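Local coordinates for binary enterotoxin of Clostridium perfringens component a (Clostridium perfringens, PDB 5WTZ), which is the enzymatic component of a binary enterotoxin, binds NAD+ and ADP-ribosylates actin, at residues P155-L160 against V196-K201; V180-G185 against A208-Q213; E121-F126 against Q202-D207. All blocks are in the same frame, centred on the assembly; numbering follows the deposited sequence.

Interaction 1 (P155-L160 against V196-K201)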
loop_
_atom_site.group_PDB
_atom_site.type_symbol
_atom_site.label_atom_id
_atom_site.label_comp_id
_atom_site.label_asym_id
_atom_site.label_seq_id
_atom_site.Cartn_x
_atom_site.Cartn_y
_atom_site.Cartn_z
ATOM N N PRO A 155 -5.787 -13.932 -15.325
ATOM C CA PRO A 155 -5.398 -13.335 -16.614
ATOM C C PRO A 155 -3.938 -12.911 -16.747
ATOM O O PRO A 155 -3.461 -12.723 -17.870
ATOM C CB PRO A 155 -6.285 -12.095 -16.693
ATOM C CG PRO A 155 -6.416 -11.676 -15.253
ATOM C CD PRO A 155 -6.570 -12.983 -14.508
ATOM N N ILE A 156 -3.237 -12.775 -15.629
ATOM C CA ILE A 156 -1.943 -12.118 -15.611
ATOM C C ILE A 156 -0.855 -13.023 -15.074
ATOM O O ILE A 156 -1.084 -13.802 -14.154
ATOM C CB ILE A 156 -2.010 -10.817 -14.743
ATOM C CG1 ILE A 156 -3.032 -9.838 -15.330
ATOM C CG2 ILE A 156 -0.627 -10.169 -14.575
ATOM C CD1 ILE A 156 -3.617 -8.843 -14.276
ATOM N N LEU A 157 0.319 -12.947 -15.683
ATOM C CA LEU A 157 1.509 -13.596 -15.156
ATOM C C LEU A 157 2.489 -12.507 -14.751
ATOM O O LEU A 157 2.897 -11.667 -15.585
ATOM C CB LEU A 157 2.149 -14.531 -16.185
ATOM C CG LEU A 157 3.547 -15.050 -15.805
ATOM C CD1 LEU A 157 3.476 -15.989 -14.597
ATOM C CD2 LEU A 157 4.237 -15.743 -16.982
ATOM N N VAL A 158 2.868 -12.502 -13.476
ATOM C CA VAL A 158 3.842 -11.533 -12.981
ATOM C C VAL A 158 5.232 -12.160 -12.969
ATOM O O VAL A 158 5.445 -13.226 -12.404
ATOM C CB VAL A 158 3.494 -11.008 -11.566
ATOM C CG1 VAL A 158 4.527 -9.984 -11.103
ATOM C CG2 VAL A 158 2.097 -10.368 -11.551
ATOM N N HIS A 159 6.165 -11.462 -13.602
ATOM C CA HIS A 159 7.559 -11.847 -13.692
ATOM C C HIS A 159 8.354 -10.802 -12.903
ATOM O O HIS A 159 8.710 -9.755 -13.434
ATOM C CB HIS A 159 7.970 -11.918 -15.165
ATOM C CG HIS A 159 9.402 -12.277 -15.399
ATOM N ND1 HIS A 159 10.179 -11.633 -16.333
ATOM C CD2 HIS A 159 10.181 -13.245 -14.860
ATOM C CE1 HIS A 159 11.388 -12.169 -16.345
ATOM N NE2 HIS A 159 11.414 -13.152 -15.463
ATOM N N LEU A 160 8.605 -11.104 -11.631
ATOM C CA LEU A 160 9.021 -10.121 -10.633
ATOM C C LEU A 160 10.494 -10.254 -10.299
ATOM O O LEU A 160 10.958 -11.349 -9.967
ATOM C CB LEU A 160 8.174 -10.286 -9.358
ATOM C CG LEU A 160 8.426 -9.291 -8.210
ATOM C CD1 LEU A 160 8.055 -7.857 -8.594
ATOM C CD2 LEU A 160 7.668 -9.717 -6.959
ATOM N N VAL A 196 2.075 -13.327 -23.334
ATOM C CA VAL A 196 2.835 -14.567 -23.318
ATOM C C VAL A 196 1.855 -15.715 -23.476
ATOM O O VAL A 196 0.779 -15.714 -22.872
ATOM C CB VAL A 196 3.679 -14.736 -22.011
ATOM C CG1 VAL A 196 2.795 -14.798 -20.762
ATOM C CG2 VAL A 196 4.565 -15.966 -22.091
ATOM N N THR A 197 2.215 -16.677 -24.316
ATOM C CA THR A 197 1.375 -17.842 -24.524
ATOM C C THR A 197 1.913 -18.993 -23.705
ATOM O O THR A 197 3.066 -19.388 -23.857
ATOM C CB THR A 197 1.308 -18.221 -26.004
ATOM O OG1 THR A 197 0.796 -17.100 -26.733
ATOM C CG2 THR A 197 0.383 -19.435 -26.218
ATOM N N ILE A 198 1.076 -19.515 -22.819
ATOM C CA ILE A 198 1.438 -20.679 -22.020
ATOM C C ILE A 198 0.384 -21.778 -22.188
ATOM O O ILE A 198 -0.788 -21.548 -21.940
ATOM C CB ILE A 198 1.594 -20.295 -20.533
ATOM C CG1 ILE A 198 2.738 -19.292 -20.375
ATOM C CG2 ILE A 198 1.831 -21.538 -19.678
ATOM C CD1 ILE A 198 2.839 -18.695 -18.996
ATOM N N LYS A 199 0.800 -22.956 -22.645
ATOM C CA LYS A 199 -0.135 -24.045 -22.939
ATOM C C LYS A 199 -1.283 -23.585 -23.843
ATOM O O LYS A 199 -2.449 -23.874 -23.573
ATOM C CB LYS A 199 -0.697 -24.635 -21.645
ATOM C CG LYS A 199 0.330 -25.315 -20.747
ATOM C CD LYS A 199 0.832 -26.607 -21.370
ATOM C CE LYS A 199 1.697 -27.394 -20.393
ATOM N NZ LYS A 199 2.318 -28.593 -21.010
ATOM N N GLY A 200 -0.950 -22.835 -24.891
ATOM C CA GLY A 200 -1.923 -22.463 -25.907
ATOM C C GLY A 200 -2.772 -21.258 -25.549
ATOM O O GLY A 200 -3.584 -20.801 -26.353
ATOM N N LYS A 201 -2.580 -20.744 -24.339
ATOM C CA LYS A 201 -3.392 -19.648 -23.825
ATOM C C LYS A 201 -2.574 -18.383 -23.587
ATOM O O LYS A 201 -1.454 -18.433 -23.070
ATOM C CB LYS A 201 -4.083 -20.078 -22.527
ATOM C CG LYS A 201 -4.905 -19.009 -21.842
ATOM C CD LYS A 201 -5.629 -19.625 -20.646
ATOM C CE LYS A 201 -6.378 -18.592 -19.839
ATOM N NZ LYS A 201 -7.337 -17.830 -20.684
#
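Leu157 meets Val196 and Ile198 across one face of a sheet, although their strands are not neighbours: strand 201-211 runs between them and is hydrogen-bonded to both. The leucine CB leaves the backbone toward the 196-201 segment, and its CG lies anti to the backbone N (chi1 169°), which carries the end of the chain outward over the central strand. From CG the branches part. CD1 lies 5.2 Å from Ile198 CD1, whereas CD2 does the touching. It packs 3.8 Å from Ile198 CD1 and, more loosely, 4.2 Å from Val196 CG1. Both partners cross the leucine at about a right angle, and each touch is methyl to methyl. Leucine suits the spot because its long, forked chain can span the intervening strand, and the extended isoleucine (chi2 171°) reaches back from the other side. Beyond Ile198 the chain reverses in a type I' turn, closed by Ile198 N to Lys201 O at 2.8 Å and Lys201 N to Ile198 O at 3.1 Å. Both inner residues, Lys199 and Gly200, have positive phi, a conformation glycine adopts readily. This is the hairpin joining strands 187-198 and 201-211. The apolar cluster continues onto Pro148 beside Leu157 and Tyr97 of edge strand 92-98 beside Ile198, while Val196 also rests on Lys205 of strand 201-211.

Interaction 2 (V180-G185 against A208-Q213)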
loop_
_atom_site.group_PDB
_atom_site.type_symbol
_atom_site.label_atom_id
_atom_site.label_comp_id
_atom_site.label_asym_id
_atom_site.label_seq_id
_atom_site.Cartn_x
_atom_site.Cartn_y
_atom_site.Cartn_z
ATOM N N VAL A 180 9.022 -19.529 -2.781
ATOM C CA VAL A 180 9.875 -18.496 -2.234
ATOM C C VAL A 180 9.037 -17.545 -1.392
ATOM O O VAL A 180 8.052 -16.993 -1.860
ATOM C CB VAL A 180 10.599 -17.722 -3.354
ATOM C CG1 VAL A 180 11.354 -16.525 -2.779
ATOM C CG2 VAL A 180 11.530 -18.663 -4.120
ATOM N N LEU A 181 9.429 -17.363 -0.143
ATOM C CA LEU A 181 8.663 -16.538 0.764
ATOM C C LEU A 181 9.337 -15.176 0.937
ATOM O O LEU A 181 10.448 -15.080 1.455
ATOM C CB LEU A 181 8.499 -17.262 2.104
ATOM C CG LEU A 181 7.684 -16.629 3.230
ATOM C CD1 LEU A 181 6.360 -16.096 2.738
ATOM C CD2 LEU A 181 7.474 -17.652 4.335
ATOM N N ILE A 182 8.666 -14.128 0.474
ATOM C CA ILE A 182 9.224 -12.781 0.534
ATOM C C ILE A 182 8.697 -12.003 1.739
ATOM O O ILE A 182 7.500 -12.026 2.030
ATOM C CB ILE A 182 8.903 -11.979 -0.743
ATOM C CG1 ILE A 182 9.272 -12.782 -1.990
ATOM C CG2 ILE A 182 9.617 -10.633 -0.720
ATOM C CD1 ILE A 182 8.552 -12.314 -3.235
ATOM N N ASP A 183 9.600 -11.313 2.428
ATOM C CA ASP A 183 9.249 -10.482 3.580
ATOM C C ASP A 183 8.155 -9.434 3.300
ATOM O O ASP A 183 7.893 -9.060 2.151
ATOM C CB ASP A 183 10.512 -9.785 4.092
ATOM C CG ASP A 183 10.429 -9.421 5.557
ATOM O OD1 ASP A 183 9.439 -9.814 6.206
ATOM O OD2 ASP A 183 11.364 -8.755 6.060
ATOM N N GLN A 184 7.518 -8.975 4.375
ATOM C CA GLN A 184 6.569 -7.876 4.330
ATOM C C GLN A 184 7.264 -6.570 3.977
ATOM O O GLN A 184 8.481 -6.458 4.128
ATOM C CB GLN A 184 5.864 -7.710 5.680
ATOM C CG GLN A 184 4.686 -8.625 5.937
ATOM C CD GLN A 184 3.879 -8.174 7.145
ATOM O OE1 GLN A 184 2.746 -7.710 7.012
ATOM N NE2 GLN A 184 4.467 -8.296 8.329
ATOM N N GLY A 185 6.487 -5.593 3.510
ATOM C CA GLY A 185 6.963 -4.229 3.342
ATOM C C GLY A 185 7.293 -3.773 1.932
ATOM O O GLY A 185 7.771 -2.656 1.739
ATOM N N ALA A 208 8.074 -6.737 -13.605
ATOM C CA ALA A 208 8.114 -5.751 -12.526
ATOM C C ALA A 208 9.322 -5.907 -11.612
ATOM O O ALA A 208 9.941 -6.986 -11.521
ATOM C CB ALA A 208 6.834 -5.831 -11.704
ATOM N N ASP A 209 9.627 -4.818 -10.923
ATOM C CA ASP A 209 10.636 -4.796 -9.872
ATOM C C ASP A 209 10.000 -4.811 -8.488
ATOM O O ASP A 209 8.991 -4.135 -8.230
ATOM C CB ASP A 209 11.522 -3.556 -9.971
ATOM C CG ASP A 209 12.501 -3.605 -11.134
ATOM O OD1 ASP A 209 12.713 -4.658 -11.760
ATOM O OD2 ASP A 209 13.073 -2.549 -11.415
ATOM N N LEU A 210 10.609 -5.568 -7.589
ATOM C CA LEU A 210 10.273 -5.467 -6.185
ATOM C C LEU A 210 11.018 -4.263 -5.628
ATOM O O LEU A 210 12.248 -4.236 -5.658
ATOM C CB LEU A 210 10.661 -6.743 -5.436
ATOM C CG LEU A 210 10.164 -6.818 -3.993
ATOM C CD1 LEU A 210 8.850 -7.581 -3.911
ATOM C CD2 LEU A 210 11.224 -7.454 -3.123
ATOM N N ILE A 211 10.273 -3.264 -5.162
ATOM C CA ILE A 211 10.850 -2.055 -4.592
ATOM C C ILE A 211 10.350 -1.862 -3.173
ATOM O O ILE A 211 9.332 -2.430 -2.768
ATOM C CB ILE A 211 10.509 -0.791 -5.408
ATOM C CG1 ILE A 211 9.026 -0.444 -5.254
ATOM C CG2 ILE A 211 10.927 -0.956 -6.868
ATOM C CD1 ILE A 211 8.693 1.036 -5.547
ATOM N N LYS A 212 11.076 -1.060 -2.409
ATOM C CA LYS A 212 10.676 -0.788 -1.042
ATOM C C LYS A 212 10.387 0.690 -0.889
ATOM O O LYS A 212 11.282 1.521 -1.034
ATOM C CB LYS A 212 11.765 -1.224 -0.058
ATOM C CG LYS A 212 11.305 -1.255 1.390
ATOM C CD LYS A 212 12.408 -1.783 2.285
ATOM C CE LYS A 212 11.897 -2.881 3.194
ATOM N NZ LYS A 212 10.783 -2.395 4.051
ATOM N N GLN A 213 9.135 1.011 -0.610
ATOM C CA GLN A 213 8.730 2.395 -0.421
ATOM C C GLN A 213 8.888 2.789 1.039
ATOM O O GLN A 213 8.840 1.931 1.920
ATOM C CB GLN A 213 7.282 2.599 -0.864
ATOM C CG GLN A 213 7.012 2.261 -2.334
ATOM C CD GLN A 213 5.685 2.814 -2.804
ATOM O OE1 GLN A 213 5.612 3.942 -3.312
ATOM N NE2 GLN A 213 4.617 2.029 -2.635
HETATM O O HOH W 1 6.877 -0.904 -0.205
HETATM O O HOH W 2 8.087 -0.284 3.401
#
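Gly185 and Lys212 supply about half of the surface buried here, and they meet at the solvent-facing end of the contact. The lysine leaves its backbone with CG anti to N (chi1 -167°), then bends at its last two torsions, curling past the glycine carbonyl. CG and NZ each end 3.8 Å from Gly185 O, too far for an ammonium bond. A long flexible chain suits this place, its aliphatic part lying by the glycine while NZ stays near solvent. One water donates to Gly185 O at 2.8 Å and accepts from Gln213 N at 3.0 Å; a second lies within bonding distance of Gly185 O and Gln213 O. Glycine suits its position because at phi 103° a side chain would be jammed against the carbonyl O of Gln184. The ammonium also forms a cation-pi contact with Tyr186.

The buried end suits branched apolar chains: the CG2 methyl of beta-branched Ile182 lies 4.3 Å from Leu210 CD2, a loose contact, with Leu162 touching both. Ile182 ends a strand of the three-stranded sheet; Leu210 lies near the end of one in the five-stranded sheet. Packing between two such sheets is characteristic of the core of the ADP-ribosyltransferase fold.

Interaction 3 (E121-F126 against Q202-D207)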
loop_
_atom_site.group_PDB
_atom_site.type_symbol
_atom_site.label_atom_id
_atom_site.label_comp_id
_atom_site.label_asym_id
_atom_site.label_seq_id
_atom_site.Cartn_x
_atom_site.Cartn_y
_atom_site.Cartn_z
ATOM N N GLU A 121 -7.900 -3.975 -26.933
ATOM C CA GLU A 121 -8.281 -2.728 -26.273
ATOM C C GLU A 121 -8.133 -2.857 -24.772
ATOM O O GLU A 121 -7.698 -1.924 -24.098
ATOM C CB GLU A 121 -9.712 -2.336 -26.633
ATOM C CG GLU A 121 -10.186 -1.070 -25.950
ATOM C CD GLU A 121 -11.476 -0.540 -26.536
ATOM O OE1 GLU A 121 -11.827 -0.941 -27.668
ATOM O OE2 GLU A 121 -12.137 0.280 -25.862
ATOM N N ALA A 122 -8.482 -4.028 -24.254
ATOM C CA ALA A 122 -8.370 -4.286 -22.829
ATOM C C ALA A 122 -6.916 -4.182 -22.389
ATOM O O ALA A 122 -6.606 -3.482 -21.421
ATOM C CB ALA A 122 -8.949 -5.659 -22.472
ATOM N N ILE A 123 -6.014 -4.848 -23.098
ATOM C CA ILE A 123 -4.622 -4.794 -22.667
ATOM C C ILE A 123 -4.013 -3.396 -22.870
ATOM O O ILE A 123 -3.087 -3.023 -22.150
ATOM C CB ILE A 123 -3.763 -5.877 -23.373
ATOM C CG1 ILE A 123 -2.462 -6.091 -22.590
ATOM C CG2 ILE A 123 -3.513 -5.529 -24.837
ATOM C CD1 ILE A 123 -1.740 -7.359 -22.917
ATOM N N ASN A 124 -4.534 -2.609 -23.810
ATOM C CA ASN A 124 -4.055 -1.235 -23.947
ATOM C C ASN A 124 -4.491 -0.395 -22.761
ATOM O O ASN A 124 -3.742 0.443 -22.282
ATOM C CB ASN A 124 -4.540 -0.597 -25.246
ATOM C CG ASN A 124 -3.627 -0.900 -26.410
ATOM O OD1 ASN A 124 -2.427 -1.116 -26.231
ATOM N ND2 ASN A 124 -4.192 -0.948 -27.608
ATOM N N ASN A 125 -5.707 -0.624 -22.283
ATOM C CA ASN A 125 -6.167 0.060 -21.089
ATOM C C ASN A 125 -5.362 -0.388 -19.876
ATOM O O ASN A 125 -5.060 0.408 -18.983
ATOM C CB ASN A 125 -7.665 -0.182 -20.866
ATOM C CG ASN A 125 -8.530 0.541 -21.891
ATOM O OD1 ASN A 125 -8.121 1.549 -22.465
ATOM N ND2 ASN A 125 -9.732 0.040 -22.105
ATOM N N PHE A 126 -5.005 -1.665 -19.861
ATOM C CA PHE A 126 -4.226 -2.247 -18.774
ATOM C C PHE A 126 -2.843 -1.609 -18.739
ATOM O O PHE A 126 -2.341 -1.281 -17.668
ATOM C CB PHE A 126 -4.132 -3.768 -18.939
ATOM C CG PHE A 126 -3.464 -4.487 -17.787
ATOM C CD1 PHE A 126 -4.012 -4.474 -16.512
ATOM C CD2 PHE A 126 -2.311 -5.235 -18.007
ATOM C CE1 PHE A 126 -3.397 -5.168 -15.456
ATOM C CE2 PHE A 126 -1.683 -5.917 -16.963
ATOM C CZ PHE A 126 -2.240 -5.904 -15.690
ATOM N N GLN A 202 -3.144 -17.246 -23.958
ATOM C CA GLN A 202 -2.466 -15.969 -23.759
ATOM C C GLN A 202 -2.716 -15.371 -22.378
ATOM O O GLN A 202 -3.840 -15.362 -21.880
ATOM C CB GLN A 202 -2.890 -14.965 -24.831
ATOM C CG GLN A 202 -2.368 -15.306 -26.214
ATOM C CD GLN A 202 -2.691 -14.241 -27.250
ATOM O OE1 GLN A 202 -3.345 -13.240 -26.945
ATOM N NE2 GLN A 202 -2.239 -14.460 -28.486
ATOM N N TYR A 203 -1.651 -14.854 -21.782
ATOM C CA TYR A 203 -1.735 -14.156 -20.518
ATOM C C TYR A 203 -1.051 -12.811 -20.670
ATOM O O TYR A 203 -0.130 -12.669 -21.470
ATOM C CB TYR A 203 -1.072 -14.959 -19.396
ATOM C CG TYR A 203 -1.680 -16.318 -19.132
ATOM C CD1 TYR A 203 -1.305 -17.433 -19.886
ATOM C CD2 TYR A 203 -2.623 -16.495 -18.117
ATOM C CE1 TYR A 203 -1.857 -18.693 -19.641
ATOM C CE2 TYR A 203 -3.181 -17.746 -17.870
ATOM C CZ TYR A 203 -2.793 -18.840 -18.634
ATOM O OH TYR A 203 -3.335 -20.085 -18.395
ATOM N N ALA A 204 -1.497 -11.824 -19.902
ATOM C CA ALA A 204 -0.794 -10.554 -19.828
ATOM C C ALA A 204 0.408 -10.706 -18.897
ATOM O O ALA A 204 0.242 -10.925 -17.692
ATOM C CB ALA A 204 -1.728 -9.447 -19.342
ATOM N N LYS A 205 1.612 -10.627 -19.454
ATOM C CA LYS A 205 2.819 -10.755 -18.654
ATOM C C LYS A 205 3.307 -9.382 -18.177
ATOM O O LYS A 205 3.742 -8.540 -18.968
ATOM C CB LYS A 205 3.906 -11.471 -19.444
ATOM C CG LYS A 205 5.201 -11.688 -18.693
ATOM C CD LYS A 205 6.251 -12.234 -19.630
ATOM C CE LYS A 205 7.646 -12.052 -19.078
ATOM N NZ LYS A 205 8.676 -12.448 -20.083
ATOM N N VAL A 206 3.240 -9.178 -16.871
ATOM C CA VAL A 206 3.749 -7.965 -16.247
ATOM C C VAL A 206 5.167 -8.218 -15.744
ATOM O O VAL A 206 5.377 -9.024 -14.827
ATOM C CB VAL A 206 2.843 -7.504 -15.078
ATOM C CG1 VAL A 206 3.406 -6.255 -14.405
ATOM C CG2 VAL A 206 1.426 -7.238 -15.571
ATOM N N ASP A 207 6.139 -7.582 -16.379
ATOM C CA ASP A 207 7.480 -7.537 -15.819
ATOM C C ASP A 207 7.456 -6.459 -14.747
ATOM O O ASP A 207 6.871 -5.390 -14.949
ATOM C CB ASP A 207 8.538 -7.219 -16.874
ATOM C CG ASP A 207 8.775 -8.374 -17.846
ATOM O OD1 ASP A 207 8.672 -9.553 -17.444
ATOM O OD2 ASP A 207 9.092 -8.096 -19.016
#
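Phe126 and Ile123, one helical turn apart, reach from helix 120-130 onto Ala204 and Val206. Phe126 CG, anti to the backbone N (chi1 -174°), carries the ring out to the strand. Val206 CG2 comes in at the edge of the phenyl ring, near its plane, 3.7 Å from Phe126 CE2 and 3.9 Å from Phe126 CZ. Ala204 CB is approached obliquely by the same ring corner and, at 4.1 Å, by Ile123 CD1. The small methyl of alanine lets both larger side chains close on it; beta-branched valine suits the strand while offering a methyl to the ring.

The helix lies along the strand, the short axes 10.8 Å apart at closest approach and 13° from parallel. Such a helix packed on one face of the mixed sheet belongs to the architecture of ADP-ribosyltransferase domains. Tyr203, before Ala204, and Lys205, between Ala204 and Val206, have their CB atoms turned away from the helix.

Farther out, Phe105 meets the Phe126 ring edge-to-face, and Ile156 and Leu193, from the strands flanking 201-211, touch Phe126. Ile195 and Ile118 pack on Ile123. Near the helix start, Asp119 OD2 accepts a hydrogen bond from Ala122 N, and Gln202 OE1 accepts one from Ile118 N.

Strand 201-211 joins all three: it is the middle strand bridged by interaction 1 and supplies one side of interactions 2 and 3. The centres of interactions 1 and 3 lie about 10 Å apart, on opposite faces of the sheet, and are coupled by hydrogen bonds from Tyr203 N to Val196 O and between His159 ND1 and Asp207 OD1, both 2.8 Å. Interaction 2 sits about 21 Å from interaction 1, centre to centre, tied to it by the Ala208 N to His159 O backbone hydrogen bond, 3.1 Å. All three fall in the first of two ADP-ribosyltransferase sequence ranges, away from the NAD pocket, which belongs to the second, with its five-stranded sheet of the same strand order.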